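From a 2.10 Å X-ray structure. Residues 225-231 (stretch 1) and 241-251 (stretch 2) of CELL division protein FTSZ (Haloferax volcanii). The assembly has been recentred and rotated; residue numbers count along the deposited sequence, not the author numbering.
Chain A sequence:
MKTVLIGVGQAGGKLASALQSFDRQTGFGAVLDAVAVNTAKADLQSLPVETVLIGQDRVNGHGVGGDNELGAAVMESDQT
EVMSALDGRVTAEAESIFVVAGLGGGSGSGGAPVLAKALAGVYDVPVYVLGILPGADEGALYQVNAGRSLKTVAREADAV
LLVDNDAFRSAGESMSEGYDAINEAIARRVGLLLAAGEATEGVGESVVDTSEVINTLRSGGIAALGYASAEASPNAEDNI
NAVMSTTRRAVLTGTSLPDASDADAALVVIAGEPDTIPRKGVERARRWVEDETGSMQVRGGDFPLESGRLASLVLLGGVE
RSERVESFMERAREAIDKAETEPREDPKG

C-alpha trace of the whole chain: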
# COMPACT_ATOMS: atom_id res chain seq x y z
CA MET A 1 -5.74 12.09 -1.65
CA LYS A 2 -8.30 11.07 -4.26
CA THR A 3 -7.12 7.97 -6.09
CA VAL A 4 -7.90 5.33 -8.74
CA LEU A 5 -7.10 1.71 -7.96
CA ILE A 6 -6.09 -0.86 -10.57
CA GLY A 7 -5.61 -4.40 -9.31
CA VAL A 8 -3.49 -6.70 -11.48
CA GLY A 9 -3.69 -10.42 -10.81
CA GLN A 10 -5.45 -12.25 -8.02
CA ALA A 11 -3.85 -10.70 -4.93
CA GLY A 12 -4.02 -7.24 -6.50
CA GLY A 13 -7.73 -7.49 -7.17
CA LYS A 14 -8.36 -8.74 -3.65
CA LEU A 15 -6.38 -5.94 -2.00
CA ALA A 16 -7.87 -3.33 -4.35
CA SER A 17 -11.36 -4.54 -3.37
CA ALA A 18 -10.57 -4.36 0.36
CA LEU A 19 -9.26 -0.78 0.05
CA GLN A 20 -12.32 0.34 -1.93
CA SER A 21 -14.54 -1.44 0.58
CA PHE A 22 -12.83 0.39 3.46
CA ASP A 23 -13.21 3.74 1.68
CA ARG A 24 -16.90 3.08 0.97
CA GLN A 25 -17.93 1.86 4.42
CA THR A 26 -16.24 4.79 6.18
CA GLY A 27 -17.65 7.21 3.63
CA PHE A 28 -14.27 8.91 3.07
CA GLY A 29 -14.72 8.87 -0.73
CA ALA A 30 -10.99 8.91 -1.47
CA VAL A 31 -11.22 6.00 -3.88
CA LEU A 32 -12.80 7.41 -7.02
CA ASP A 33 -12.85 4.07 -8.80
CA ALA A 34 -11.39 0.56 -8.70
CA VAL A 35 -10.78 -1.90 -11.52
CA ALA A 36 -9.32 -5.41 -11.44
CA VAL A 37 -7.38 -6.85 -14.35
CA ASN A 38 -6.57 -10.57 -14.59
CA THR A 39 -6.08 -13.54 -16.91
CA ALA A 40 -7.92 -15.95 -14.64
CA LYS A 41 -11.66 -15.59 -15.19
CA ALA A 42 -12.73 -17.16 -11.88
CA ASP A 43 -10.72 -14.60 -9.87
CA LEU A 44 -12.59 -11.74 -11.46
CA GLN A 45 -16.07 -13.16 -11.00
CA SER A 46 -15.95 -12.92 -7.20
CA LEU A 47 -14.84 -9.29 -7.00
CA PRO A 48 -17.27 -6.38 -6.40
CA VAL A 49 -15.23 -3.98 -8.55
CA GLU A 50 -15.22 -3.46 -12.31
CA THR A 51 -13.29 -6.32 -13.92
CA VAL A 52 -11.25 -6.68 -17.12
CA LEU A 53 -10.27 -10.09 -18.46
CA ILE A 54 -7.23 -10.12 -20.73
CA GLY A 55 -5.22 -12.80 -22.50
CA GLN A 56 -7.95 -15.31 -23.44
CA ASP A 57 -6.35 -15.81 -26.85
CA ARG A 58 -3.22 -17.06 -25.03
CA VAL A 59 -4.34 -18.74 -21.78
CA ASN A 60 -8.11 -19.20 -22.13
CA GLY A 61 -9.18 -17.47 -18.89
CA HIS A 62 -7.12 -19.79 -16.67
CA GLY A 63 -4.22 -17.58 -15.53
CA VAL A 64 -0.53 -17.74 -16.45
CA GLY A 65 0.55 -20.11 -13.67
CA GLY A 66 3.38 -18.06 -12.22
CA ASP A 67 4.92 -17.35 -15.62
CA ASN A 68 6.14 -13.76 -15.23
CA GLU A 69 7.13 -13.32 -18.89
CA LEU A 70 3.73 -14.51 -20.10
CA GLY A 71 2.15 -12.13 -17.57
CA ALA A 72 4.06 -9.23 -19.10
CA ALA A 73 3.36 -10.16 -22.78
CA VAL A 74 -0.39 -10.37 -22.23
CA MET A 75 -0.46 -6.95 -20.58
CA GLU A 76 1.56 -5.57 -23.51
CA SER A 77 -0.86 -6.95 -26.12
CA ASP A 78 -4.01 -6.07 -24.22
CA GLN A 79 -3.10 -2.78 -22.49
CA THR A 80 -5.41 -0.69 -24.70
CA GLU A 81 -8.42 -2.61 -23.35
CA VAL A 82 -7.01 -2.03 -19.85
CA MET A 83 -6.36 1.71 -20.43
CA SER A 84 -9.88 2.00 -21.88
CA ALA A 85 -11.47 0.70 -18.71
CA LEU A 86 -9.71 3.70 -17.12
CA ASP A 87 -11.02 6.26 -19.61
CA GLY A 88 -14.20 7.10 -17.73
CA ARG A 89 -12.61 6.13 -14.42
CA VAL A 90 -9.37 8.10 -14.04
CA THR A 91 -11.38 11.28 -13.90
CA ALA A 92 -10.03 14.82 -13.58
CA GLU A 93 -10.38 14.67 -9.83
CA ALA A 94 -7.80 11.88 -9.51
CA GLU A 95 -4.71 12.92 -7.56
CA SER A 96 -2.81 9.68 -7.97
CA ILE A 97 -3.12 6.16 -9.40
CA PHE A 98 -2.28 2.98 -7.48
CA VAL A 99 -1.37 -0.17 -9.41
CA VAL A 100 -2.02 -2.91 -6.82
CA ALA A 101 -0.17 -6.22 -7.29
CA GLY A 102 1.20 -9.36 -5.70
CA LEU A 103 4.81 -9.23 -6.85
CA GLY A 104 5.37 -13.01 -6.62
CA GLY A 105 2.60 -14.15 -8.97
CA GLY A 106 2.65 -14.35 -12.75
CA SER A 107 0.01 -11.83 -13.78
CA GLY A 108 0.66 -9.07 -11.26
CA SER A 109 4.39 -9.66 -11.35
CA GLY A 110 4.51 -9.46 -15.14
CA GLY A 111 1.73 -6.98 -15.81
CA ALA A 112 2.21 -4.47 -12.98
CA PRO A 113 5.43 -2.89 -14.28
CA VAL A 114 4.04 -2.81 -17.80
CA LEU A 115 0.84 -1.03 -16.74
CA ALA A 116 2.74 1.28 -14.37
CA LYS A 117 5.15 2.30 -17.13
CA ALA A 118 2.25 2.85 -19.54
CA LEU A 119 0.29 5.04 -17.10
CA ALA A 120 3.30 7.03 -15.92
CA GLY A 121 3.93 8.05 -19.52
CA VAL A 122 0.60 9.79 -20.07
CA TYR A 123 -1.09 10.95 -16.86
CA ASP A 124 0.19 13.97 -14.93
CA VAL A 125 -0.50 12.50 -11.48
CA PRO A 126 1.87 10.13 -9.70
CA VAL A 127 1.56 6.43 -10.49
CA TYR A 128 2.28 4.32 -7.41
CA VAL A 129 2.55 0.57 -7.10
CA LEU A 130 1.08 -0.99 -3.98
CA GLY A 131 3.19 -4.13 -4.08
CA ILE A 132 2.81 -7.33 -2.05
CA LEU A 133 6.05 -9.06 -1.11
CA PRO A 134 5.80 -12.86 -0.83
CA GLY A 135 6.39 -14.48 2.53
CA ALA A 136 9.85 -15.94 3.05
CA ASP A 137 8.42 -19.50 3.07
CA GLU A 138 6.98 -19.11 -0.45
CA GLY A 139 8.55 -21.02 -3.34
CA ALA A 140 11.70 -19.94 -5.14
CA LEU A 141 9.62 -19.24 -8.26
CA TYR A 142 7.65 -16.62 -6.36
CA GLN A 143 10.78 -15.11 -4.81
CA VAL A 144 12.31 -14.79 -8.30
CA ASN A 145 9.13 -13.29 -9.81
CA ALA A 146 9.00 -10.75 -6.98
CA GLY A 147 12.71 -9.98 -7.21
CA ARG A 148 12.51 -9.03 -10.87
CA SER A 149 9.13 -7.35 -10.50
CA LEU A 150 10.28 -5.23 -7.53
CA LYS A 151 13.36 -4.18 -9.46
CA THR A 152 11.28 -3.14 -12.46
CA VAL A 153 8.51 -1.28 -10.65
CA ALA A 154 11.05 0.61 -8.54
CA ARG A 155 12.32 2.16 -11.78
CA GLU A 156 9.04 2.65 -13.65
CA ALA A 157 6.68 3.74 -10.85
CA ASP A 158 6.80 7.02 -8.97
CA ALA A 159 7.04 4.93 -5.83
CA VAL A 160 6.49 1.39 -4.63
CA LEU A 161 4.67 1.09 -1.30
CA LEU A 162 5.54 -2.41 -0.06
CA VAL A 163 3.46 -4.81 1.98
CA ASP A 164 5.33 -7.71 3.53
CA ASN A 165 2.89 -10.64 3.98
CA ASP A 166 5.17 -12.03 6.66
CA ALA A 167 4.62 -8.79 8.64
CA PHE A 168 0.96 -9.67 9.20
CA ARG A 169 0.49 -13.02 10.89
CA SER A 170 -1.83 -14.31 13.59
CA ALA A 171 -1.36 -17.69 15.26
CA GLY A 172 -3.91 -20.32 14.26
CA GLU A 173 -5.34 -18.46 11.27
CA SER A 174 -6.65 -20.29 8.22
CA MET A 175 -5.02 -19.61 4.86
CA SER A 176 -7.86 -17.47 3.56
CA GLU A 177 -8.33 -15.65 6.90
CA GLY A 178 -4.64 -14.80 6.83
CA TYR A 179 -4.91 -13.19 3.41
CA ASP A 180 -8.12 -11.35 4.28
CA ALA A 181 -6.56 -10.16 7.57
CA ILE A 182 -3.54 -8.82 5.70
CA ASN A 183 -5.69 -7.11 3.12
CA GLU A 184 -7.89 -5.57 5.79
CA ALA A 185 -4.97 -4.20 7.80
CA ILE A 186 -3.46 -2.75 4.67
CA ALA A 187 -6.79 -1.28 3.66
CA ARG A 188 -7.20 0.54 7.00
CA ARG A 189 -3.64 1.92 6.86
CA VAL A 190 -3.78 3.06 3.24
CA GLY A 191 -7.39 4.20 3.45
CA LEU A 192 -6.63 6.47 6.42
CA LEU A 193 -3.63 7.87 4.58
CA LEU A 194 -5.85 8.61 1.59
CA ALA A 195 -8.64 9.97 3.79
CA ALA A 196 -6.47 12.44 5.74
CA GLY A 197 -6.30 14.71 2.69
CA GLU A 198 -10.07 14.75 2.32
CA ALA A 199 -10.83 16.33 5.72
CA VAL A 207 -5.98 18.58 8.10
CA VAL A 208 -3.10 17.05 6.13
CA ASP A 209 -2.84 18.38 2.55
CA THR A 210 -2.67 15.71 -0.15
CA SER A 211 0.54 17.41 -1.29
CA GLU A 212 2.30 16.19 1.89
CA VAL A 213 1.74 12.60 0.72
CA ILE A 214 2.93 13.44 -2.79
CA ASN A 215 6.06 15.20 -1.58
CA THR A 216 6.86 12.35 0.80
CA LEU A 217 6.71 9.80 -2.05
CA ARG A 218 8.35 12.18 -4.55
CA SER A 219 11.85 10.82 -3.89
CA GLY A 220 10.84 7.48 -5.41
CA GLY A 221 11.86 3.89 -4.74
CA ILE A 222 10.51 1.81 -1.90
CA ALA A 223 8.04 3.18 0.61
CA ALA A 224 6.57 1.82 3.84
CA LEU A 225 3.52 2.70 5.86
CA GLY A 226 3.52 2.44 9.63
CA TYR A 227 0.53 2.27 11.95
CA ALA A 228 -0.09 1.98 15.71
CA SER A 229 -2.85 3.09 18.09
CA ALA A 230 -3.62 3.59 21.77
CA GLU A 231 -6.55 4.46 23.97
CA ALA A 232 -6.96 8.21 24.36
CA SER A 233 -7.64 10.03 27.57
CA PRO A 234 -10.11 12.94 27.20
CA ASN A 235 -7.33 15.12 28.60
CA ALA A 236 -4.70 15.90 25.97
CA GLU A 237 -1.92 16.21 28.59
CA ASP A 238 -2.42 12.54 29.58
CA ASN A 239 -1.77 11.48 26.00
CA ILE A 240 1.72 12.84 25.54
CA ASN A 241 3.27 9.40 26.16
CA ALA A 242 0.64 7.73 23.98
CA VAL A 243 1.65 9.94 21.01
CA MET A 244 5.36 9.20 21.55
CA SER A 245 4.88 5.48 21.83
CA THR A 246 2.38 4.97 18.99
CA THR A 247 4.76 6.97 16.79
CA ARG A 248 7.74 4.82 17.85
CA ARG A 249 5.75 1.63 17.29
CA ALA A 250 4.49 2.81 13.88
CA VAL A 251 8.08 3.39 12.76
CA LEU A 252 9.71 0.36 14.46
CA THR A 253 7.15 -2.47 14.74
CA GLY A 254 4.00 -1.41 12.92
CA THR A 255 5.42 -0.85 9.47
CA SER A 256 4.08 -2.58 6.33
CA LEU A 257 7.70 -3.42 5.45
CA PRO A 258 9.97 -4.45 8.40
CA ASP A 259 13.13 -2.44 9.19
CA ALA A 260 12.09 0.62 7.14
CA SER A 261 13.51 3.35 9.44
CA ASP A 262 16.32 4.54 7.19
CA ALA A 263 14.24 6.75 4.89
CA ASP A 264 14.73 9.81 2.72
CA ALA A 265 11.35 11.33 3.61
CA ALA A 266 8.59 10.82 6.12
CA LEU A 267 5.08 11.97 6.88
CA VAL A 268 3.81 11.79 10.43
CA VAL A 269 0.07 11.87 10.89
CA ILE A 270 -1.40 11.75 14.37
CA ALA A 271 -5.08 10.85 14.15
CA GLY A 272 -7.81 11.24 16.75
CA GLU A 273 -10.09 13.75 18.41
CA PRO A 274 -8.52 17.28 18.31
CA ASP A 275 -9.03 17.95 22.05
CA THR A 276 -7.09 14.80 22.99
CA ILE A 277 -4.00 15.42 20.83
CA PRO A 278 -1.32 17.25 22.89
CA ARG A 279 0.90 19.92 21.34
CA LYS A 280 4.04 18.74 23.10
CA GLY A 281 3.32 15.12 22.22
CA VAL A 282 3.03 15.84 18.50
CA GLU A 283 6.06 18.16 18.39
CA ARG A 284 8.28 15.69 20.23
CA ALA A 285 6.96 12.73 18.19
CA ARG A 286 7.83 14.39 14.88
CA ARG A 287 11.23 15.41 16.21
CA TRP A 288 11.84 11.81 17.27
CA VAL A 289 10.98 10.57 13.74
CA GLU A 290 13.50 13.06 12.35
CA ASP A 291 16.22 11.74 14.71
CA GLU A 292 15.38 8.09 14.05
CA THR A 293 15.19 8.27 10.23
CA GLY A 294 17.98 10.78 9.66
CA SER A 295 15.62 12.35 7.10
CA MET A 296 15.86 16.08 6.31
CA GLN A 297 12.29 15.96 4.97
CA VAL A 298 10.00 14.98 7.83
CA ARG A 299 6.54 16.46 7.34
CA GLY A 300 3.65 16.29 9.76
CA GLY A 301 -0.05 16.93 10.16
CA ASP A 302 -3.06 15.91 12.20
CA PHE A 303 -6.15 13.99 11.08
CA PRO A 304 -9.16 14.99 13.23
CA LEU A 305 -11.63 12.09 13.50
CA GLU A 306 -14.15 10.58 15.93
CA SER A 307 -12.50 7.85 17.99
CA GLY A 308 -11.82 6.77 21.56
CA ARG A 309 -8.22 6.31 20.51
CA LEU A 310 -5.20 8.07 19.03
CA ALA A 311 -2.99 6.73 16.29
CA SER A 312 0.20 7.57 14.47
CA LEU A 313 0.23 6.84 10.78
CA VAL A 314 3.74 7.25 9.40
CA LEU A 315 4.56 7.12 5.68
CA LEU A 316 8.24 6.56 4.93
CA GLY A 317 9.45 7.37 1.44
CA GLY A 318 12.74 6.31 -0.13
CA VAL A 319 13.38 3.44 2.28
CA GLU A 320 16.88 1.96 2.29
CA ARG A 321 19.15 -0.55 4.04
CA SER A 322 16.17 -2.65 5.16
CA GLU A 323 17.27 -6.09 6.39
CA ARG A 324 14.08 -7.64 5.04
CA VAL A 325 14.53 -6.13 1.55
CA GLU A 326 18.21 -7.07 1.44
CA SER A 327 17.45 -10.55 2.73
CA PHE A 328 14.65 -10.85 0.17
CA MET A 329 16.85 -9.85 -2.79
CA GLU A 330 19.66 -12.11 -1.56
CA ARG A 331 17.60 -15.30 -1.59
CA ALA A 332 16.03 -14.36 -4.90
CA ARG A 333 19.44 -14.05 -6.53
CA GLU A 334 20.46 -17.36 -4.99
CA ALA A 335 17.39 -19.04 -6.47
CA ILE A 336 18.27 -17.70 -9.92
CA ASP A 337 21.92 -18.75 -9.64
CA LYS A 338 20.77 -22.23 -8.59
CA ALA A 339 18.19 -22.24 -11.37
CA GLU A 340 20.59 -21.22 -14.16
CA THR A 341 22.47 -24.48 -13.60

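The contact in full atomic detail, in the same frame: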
# COMPACT_ATOMS: atom_id res chain seq x y z
N LEU A 225 4.57 1.98 5.17
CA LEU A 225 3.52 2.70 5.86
C LEU A 225 3.32 2.12 7.24
O LEU A 225 2.92 0.98 7.37
CB LEU A 225 2.20 2.67 5.08
CG LEU A 225 1.09 3.53 5.70
CD1 LEU A 225 1.56 4.98 5.94
CD2 LEU A 225 -0.21 3.52 4.87
N GLY A 226 3.61 2.91 8.27
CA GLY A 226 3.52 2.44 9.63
C GLY A 226 2.22 2.84 10.31
O GLY A 226 1.68 3.92 10.06
N TYR A 227 1.73 1.97 11.18
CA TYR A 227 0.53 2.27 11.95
C TYR A 227 0.58 1.68 13.37
O TYR A 227 1.02 0.54 13.57
CB TYR A 227 -0.71 1.78 11.20
CG TYR A 227 -2.01 1.97 11.95
CD1 TYR A 227 -2.67 3.19 11.92
CD2 TYR A 227 -2.58 0.93 12.67
CE1 TYR A 227 -3.86 3.37 12.60
CE2 TYR A 227 -3.77 1.10 13.36
CZ TYR A 227 -4.40 2.32 13.32
OH TYR A 227 -5.59 2.49 13.99
N ALA A 228 0.15 2.48 14.35
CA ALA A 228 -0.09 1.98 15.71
C ALA A 228 -1.08 2.88 16.43
O ALA A 228 -1.17 4.08 16.13
CB ALA A 228 1.22 1.88 16.50
N SER A 229 -1.83 2.31 17.37
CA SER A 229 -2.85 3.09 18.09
C SER A 229 -2.88 2.81 19.59
O SER A 229 -2.32 1.82 20.07
CB SER A 229 -4.24 2.84 17.50
OG SER A 229 -4.73 1.57 17.88
N ALA A 230 -3.55 3.69 20.31
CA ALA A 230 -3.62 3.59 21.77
C ALA A 230 -4.89 4.26 22.24
O ALA A 230 -5.40 5.17 21.58
CB ALA A 230 -2.44 4.28 22.39
N GLU A 231 -5.39 3.81 23.38
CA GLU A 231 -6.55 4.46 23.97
C GLU A 231 -6.20 5.91 24.26
O GLU A 231 -5.08 6.21 24.67
CB GLU A 231 -6.98 3.75 25.24
CG GLU A 231 -8.12 4.45 25.95
CD GLU A 231 -8.38 3.92 27.35
OE1 GLU A 231 -8.11 2.72 27.59
OE2 GLU A 231 -8.85 4.71 28.20
N ASN A 241 2.61 10.70 26.28
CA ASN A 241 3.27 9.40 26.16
C ASN A 241 2.68 8.52 25.06
O ASN A 241 3.41 7.90 24.28
CB ASN A 241 3.23 8.66 27.49
CG ASN A 241 3.79 7.25 27.40
OD1 ASN A 241 3.05 6.26 27.46
ND2 ASN A 241 5.11 7.15 27.27
N ALA A 242 1.35 8.46 25.03
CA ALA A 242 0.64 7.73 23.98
C ALA A 242 1.08 8.14 22.56
O ALA A 242 1.29 7.28 21.71
CB ALA A 242 -0.87 7.90 24.14
N VAL A 243 1.21 9.44 22.31
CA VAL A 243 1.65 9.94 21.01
C VAL A 243 3.09 9.53 20.70
O VAL A 243 3.39 9.12 19.56
CB VAL A 243 1.51 11.50 20.90
CG1 VAL A 243 2.06 12.02 19.56
CG2 VAL A 243 0.06 11.91 21.04
N MET A 244 3.97 9.63 21.69
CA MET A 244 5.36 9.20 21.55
C MET A 244 5.45 7.72 21.21
O MET A 244 6.22 7.30 20.34
CB MET A 244 6.15 9.41 22.85
CG MET A 244 6.32 10.86 23.29
SD MET A 244 6.91 11.88 21.94
CE MET A 244 8.64 11.43 21.80
N SER A 245 4.69 6.91 21.92
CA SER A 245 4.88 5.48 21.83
C SER A 245 4.20 4.92 20.58
O SER A 245 4.80 4.09 19.90
CB SER A 245 4.40 4.78 23.10
OG SER A 245 3.04 4.41 22.97
N THR A 246 2.98 5.37 20.27
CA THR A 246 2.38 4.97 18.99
C THR A 246 3.27 5.34 17.80
O THR A 246 3.40 4.56 16.85
CB THR A 246 0.95 5.55 18.75
OG1 THR A 246 1.01 6.99 18.65
CG2 THR A 246 0.00 5.12 19.86
N THR A 247 3.89 6.51 17.87
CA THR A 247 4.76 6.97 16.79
C THR A 247 5.99 6.08 16.69
O THR A 247 6.34 5.64 15.59
CB THR A 247 5.18 8.44 16.96
OG1 THR A 247 4.02 9.25 17.10
CG2 THR A 247 5.96 8.93 15.75
N ARG A 248 6.63 5.79 17.83
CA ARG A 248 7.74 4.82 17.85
C ARG A 248 7.34 3.45 17.30
O ARG A 248 8.08 2.84 16.52
CB ARG A 248 8.31 4.63 19.26
CG ARG A 248 9.02 5.85 19.84
CD ARG A 248 9.81 5.46 21.10
NE ARG A 248 10.00 6.58 22.01
CZ ARG A 248 9.24 6.80 23.08
NH1 ARG A 248 8.25 5.98 23.38
NH2 ARG A 248 9.48 7.85 23.86
N ARG A 249 6.18 2.95 17.73
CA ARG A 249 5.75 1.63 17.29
C ARG A 249 5.48 1.63 15.79
O ARG A 249 5.86 0.68 15.10
CB ARG A 249 4.52 1.15 18.06
CG ARG A 249 4.83 0.71 19.48
CD ARG A 249 3.82 -0.30 19.96
NE ARG A 249 2.46 0.06 19.58
CZ ARG A 249 1.64 0.78 20.35
NH1 ARG A 249 2.04 1.21 21.54
NH2 ARG A 249 0.41 1.06 19.92
N ALA A 250 4.83 2.69 15.30
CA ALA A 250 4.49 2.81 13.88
C ALA A 250 5.75 2.72 13.02
O ALA A 250 5.76 2.06 11.98
CB ALA A 250 3.73 4.11 13.61
N VAL A 251 6.81 3.37 13.48
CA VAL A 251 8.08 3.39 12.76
C VAL A 251 8.90 2.10 12.96
O VAL A 251 9.57 1.65 12.04
CB VAL A 251 8.94 4.59 13.21
CG1 VAL A 251 10.31 4.57 12.54
CG2 VAL A 251 8.20 5.91 12.95

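Residues 225-231 form a β-strand and residues 241-251 part of an α-helix that packs across it, running roughly antiparallel with 146° between their N-to-C directions. The axes approach to 6.1 Å, and Gly226, Ala228, Ala230, Ala242 and Ala250 are among the residues in the contact. The backbones come nearest at Gly226 and Ala250, whose CA atoms lie 4.4 Å apart, and are wider at the other end, where the CA atoms of Ala230 and Ala242 are separated by 6.3 Å.

Alternation along the strand sets the pattern of contact. Ala228 and Ala230 direct their CB atoms toward the helix, whereas Tyr227 and Ser229 point away. Glycine occupies the tightest position: Gly226 CA lies 3.3 Å from Ala250 O in a CA-H...O contact, and an ideally placed CB on this residue would fall 2.1 Å from the same oxygen, a clear clash.

The remaining packing is largely apolar. Ala228 CB rests 3.5 Å from Thr246 O and 4.4 Å from Ala250 CB, so its methyl group meets both helix backbone and side chain. One step further along the same face, Ala230 CB packs 3.6 Å from Thr246 CG2 and 4.3 Å from Ala242 CB. The Thr246 methyl also covers strand backbone, with CG2 3.7 Å from Ser229 C. Ala242, Thr246 and Arg249 all point toward the strand, with the spacing expected of one helical face.

A single hydrogen bond joins the stretches. Arg249 reaches back along the helix to place NH2 2.8 Å from Ser229 O, which lies at the edge of the guanidinium, near its plane. Although the distance is short, the N-H...O angle of 123° makes the bond weak. The same NH2 lies 3.6 Å from Ala228 CB, so the arginine adds van der Waals contact to its polar link.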